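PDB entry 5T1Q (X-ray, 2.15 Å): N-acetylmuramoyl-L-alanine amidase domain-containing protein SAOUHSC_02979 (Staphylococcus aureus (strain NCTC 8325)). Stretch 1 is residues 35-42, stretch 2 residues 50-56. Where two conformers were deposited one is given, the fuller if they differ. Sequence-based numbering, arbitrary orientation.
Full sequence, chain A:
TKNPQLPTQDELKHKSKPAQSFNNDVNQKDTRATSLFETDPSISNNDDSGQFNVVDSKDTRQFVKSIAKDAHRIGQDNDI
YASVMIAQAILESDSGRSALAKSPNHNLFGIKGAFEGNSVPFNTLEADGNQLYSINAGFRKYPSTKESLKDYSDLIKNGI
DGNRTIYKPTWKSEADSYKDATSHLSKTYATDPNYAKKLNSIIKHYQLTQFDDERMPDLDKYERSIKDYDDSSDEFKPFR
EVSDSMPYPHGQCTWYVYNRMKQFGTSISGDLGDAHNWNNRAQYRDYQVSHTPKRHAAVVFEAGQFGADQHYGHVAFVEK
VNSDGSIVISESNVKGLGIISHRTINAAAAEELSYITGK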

# COMPACT_ATOMS: atom_id res chain seq x y z
N SER A 35 1.09 -2.67 0.59
CA SER A 35 1.90 -2.26 -0.56
C SER A 35 1.37 -1.01 -1.26
O SER A 35 0.18 -0.81 -1.34
CB SER A 35 1.97 -3.38 -1.59
OG SER A 35 2.47 -4.56 -1.01
N LEU A 36 2.30 -0.20 -1.74
CA LEU A 36 1.99 0.99 -2.50
C LEU A 36 2.26 0.71 -3.97
O LEU A 36 3.09 -0.12 -4.31
CB LEU A 36 2.83 2.16 -2.01
CG LEU A 36 2.54 2.51 -0.54
CD1 LEU A 36 3.62 3.43 -0.03
CD2 LEU A 36 1.16 3.13 -0.37
N PHE A 37 1.54 1.43 -4.82
CA PHE A 37 1.60 1.27 -6.26
C PHE A 37 1.61 2.61 -6.97
O PHE A 37 1.05 3.59 -6.49
CB PHE A 37 0.37 0.50 -6.74
CG PHE A 37 0.29 -0.90 -6.24
CD1 PHE A 37 -0.24 -1.17 -4.99
CD2 PHE A 37 0.77 -1.96 -7.01
CE1 PHE A 37 -0.30 -2.45 -4.52
CE2 PHE A 37 0.71 -3.25 -6.54
CZ PHE A 37 0.18 -3.50 -5.29
N GLU A 38 2.22 2.62 -8.15
CA GLU A 38 2.25 3.81 -8.99
C GLU A 38 1.58 3.42 -10.31
O GLU A 38 1.50 2.23 -10.65
CB GLU A 38 3.69 4.27 -9.16
CG GLU A 38 3.85 5.77 -9.39
CD GLU A 38 5.21 6.29 -8.99
OE1 GLU A 38 5.97 5.56 -8.32
OE2 GLU A 38 5.53 7.45 -9.34
N THR A 39 1.04 4.41 -11.02
CA THR A 39 0.42 4.15 -12.32
C THR A 39 1.50 3.79 -13.33
O THR A 39 2.54 4.43 -13.39
CB THR A 39 -0.38 5.36 -12.85
OG1 THR A 39 0.35 6.57 -12.60
CG2 THR A 39 -1.75 5.43 -12.18
N ASP A 40 1.24 2.73 -14.10
CA ASP A 40 2.17 2.25 -15.14
C ASP A 40 2.37 3.35 -16.19
O ASP A 40 1.40 3.78 -16.80
CB ASP A 40 1.56 1.00 -15.79
CG ASP A 40 2.43 0.38 -16.87
OD1 ASP A 40 3.58 0.82 -17.10
OD2 ASP A 40 1.95 -0.57 -17.51
N PRO A 41 3.63 3.82 -16.38
CA PRO A 41 3.87 4.88 -17.38
C PRO A 41 3.57 4.48 -18.85
O PRO A 41 3.44 5.36 -19.69
CB PRO A 41 5.36 5.22 -17.21
CG PRO A 41 5.96 4.08 -16.47
CD PRO A 41 4.86 3.45 -15.66
N SER A 42 3.48 3.18 -19.15
CA SER A 42 3.19 2.74 -20.53
C SER A 42 1.80 3.17 -20.98
O SER A 42 0.82 3.05 -20.24
CB SER A 42 3.29 1.22 -20.66
OG SER A 42 4.63 0.80 -20.51
N GLY A 50 -5.38 -0.03 -18.33
CA GLY A 50 -4.20 0.43 -17.59
C GLY A 50 -3.79 -0.49 -16.44
O GLY A 50 -4.64 -1.14 -15.82
N GLN A 51 -2.49 -0.53 -16.16
CA GLN A 51 -1.93 -1.37 -15.10
C GLN A 51 -1.27 -0.52 -14.01
O GLN A 51 -1.11 0.70 -14.15
CB GLN A 51 -0.88 -2.31 -15.69
CG GLN A 51 -1.30 -3.14 -16.89
CD GLN A 51 -2.26 -4.28 -16.56
OE1 GLN A 51 -2.89 -4.31 -15.50
NE2 GLN A 51 -2.37 -5.24 -17.49
N PHE A 52 -0.89 -1.19 -12.93
CA PHE A 52 -0.16 -0.56 -11.84
C PHE A 52 1.21 -1.18 -11.74
O PHE A 52 1.39 -2.35 -12.05
CB PHE A 52 -0.90 -0.71 -10.50
CG PHE A 52 -2.15 0.11 -10.42
CD1 PHE A 52 -2.08 1.49 -10.36
CD2 PHE A 52 -3.39 -0.50 -10.41
CE1 PHE A 52 -3.23 2.26 -10.30
CE2 PHE A 52 -4.55 0.27 -10.35
CZ PHE A 52 -4.47 1.65 -10.30
N ASN A 53 2.18 -0.38 -11.35
CA ASN A 53 3.52 -0.87 -11.12
C ASN A 53 3.74 -0.91 -9.64
O ASN A 53 3.36 0.01 -8.92
CB ASN A 53 4.58 0.04 -11.74
CG ASN A 53 4.66 -0.11 -13.24
OD1 ASN A 53 3.93 -0.90 -13.84
ND2 ASN A 53 5.59 0.61 -13.84
N VAL A 54 4.36 -1.99 -9.20
CA VAL A 54 4.73 -2.16 -7.81
C VAL A 54 5.94 -1.27 -7.55
O VAL A 54 6.66 -0.87 -8.48
CB VAL A 54 5.14 -3.63 -7.50
CG1 VAL A 54 4.09 -4.61 -7.99
CG2 VAL A 54 6.50 -3.98 -8.11
N VAL A 55 6.15 -0.93 -6.29
CA VAL A 55 7.34 -0.20 -5.88
C VAL A 55 8.36 -1.32 -5.64
O VAL A 55 8.24 -2.06 -4.68
CB VAL A 55 7.11 0.62 -4.61
CG1 VAL A 55 8.43 1.24 -4.14
CG2 VAL A 55 6.07 1.70 -4.85
N ASP A 56 9.32 -1.45 -6.55
CA ASP A 56 10.37 -2.49 -6.49
C ASP A 56 11.14 -2.38 -5.17
O ASP A 56 11.35 -1.27 -4.66
CB ASP A 56 11.31 -2.32 -7.70
CG ASP A 56 12.23 -3.50 -7.91
OD1 ASP A 56 11.87 -4.64 -7.55
OD2 ASP A 56 13.33 -3.29 -8.47
O HOH W 1 4.76 -2.26 -4.33
O HOH W 2 -0.75 0.20 -18.61
O HOH W 3 6.12 -0.22 -16.92

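What forms the apolar centre of this contact? Phe37 does, a buried residue whose ring lies against two residues of the second stretch. Its CE2 comes to 3.9 Å from CG1 of Val54, and its CD2 to 4.1 Å from CB of Phe52. Phe37 and Val54 send their side chains to the same face of the sheet, where the ring and the methyl meet. With chi1 in the m well, the ring reaches across toward the second stretch. Further out, Leu36 and Val55 make a looser apolar contact, with CB of Leu36 4.3 Å from CG2 of Val55. At the other end of the strand, CG2 of Thr39 approaches CE1 of Phe52 at 4.0 Å; the CA-to-CB bond of Thr39 nevertheless points away from the second stretch, and the side chains of this pair diverge.

What holds the two backbones at this spacing? The firmest link is the antiparallel hydrogen-bonded pair of Glu38 and Asn53. Glu38 N donates to Asn53 O at 3.0 Å, and Asn53 N donates to Glu38 O at 2.8 Å; both bonds are nearly straight, with angles at hydrogen of 171° and 169°. Each carbonyl also receives a CA-H contact from the residue preceding its amide partner: Phe37 CA lies 3.4 Å from Asn53 O, and Phe52 CA lies 3.5 Å from Glu38 O. These contacts are more bent, near 125°. Thr39 and Phe52 form the neighbouring non-hydrogen-bonded pair, their CA atoms 4.8 Å apart.

How does the pairing continue on either side of the Glu38-Asn53 pair? On one side a direct bond extends it: Asp40 N donates to Gln51 O at 3.1 Å, two residues along from the Glu38 amide, in keeping with the alternation of an antiparallel ladder. Toward the other end, water takes the place of a direct bond. Water 1 donates to Leu36 O at 2.7 Å and accepts from Val55 N at 2.7 Å, thus joining a carbonyl and an amide that make no direct hydrogen bond.

What organises the polar edge? Asp40, whose two carboxylate oxygens each reach the other stretch through a water. Water 2 donates to Asp40 OD2 at 3.0 Å and accepts from Gln51 N at 3.1 Å, while water 3 donates to Asp40 OD1 at 2.8 Å and accepts from Asn53 ND2 at 3.2 Å. Within its own stretch, Asp40 OD1 also accepts a hydrogen bond from Ser42 N at 3.1 Å, which ties the carboxylate to the turn through Pro41. The Asn53 side chain packs beside this turn: its ND2 lies 3.5 Å from Pro41 CD, and its OD1 3.6 Å from Asp40 CB.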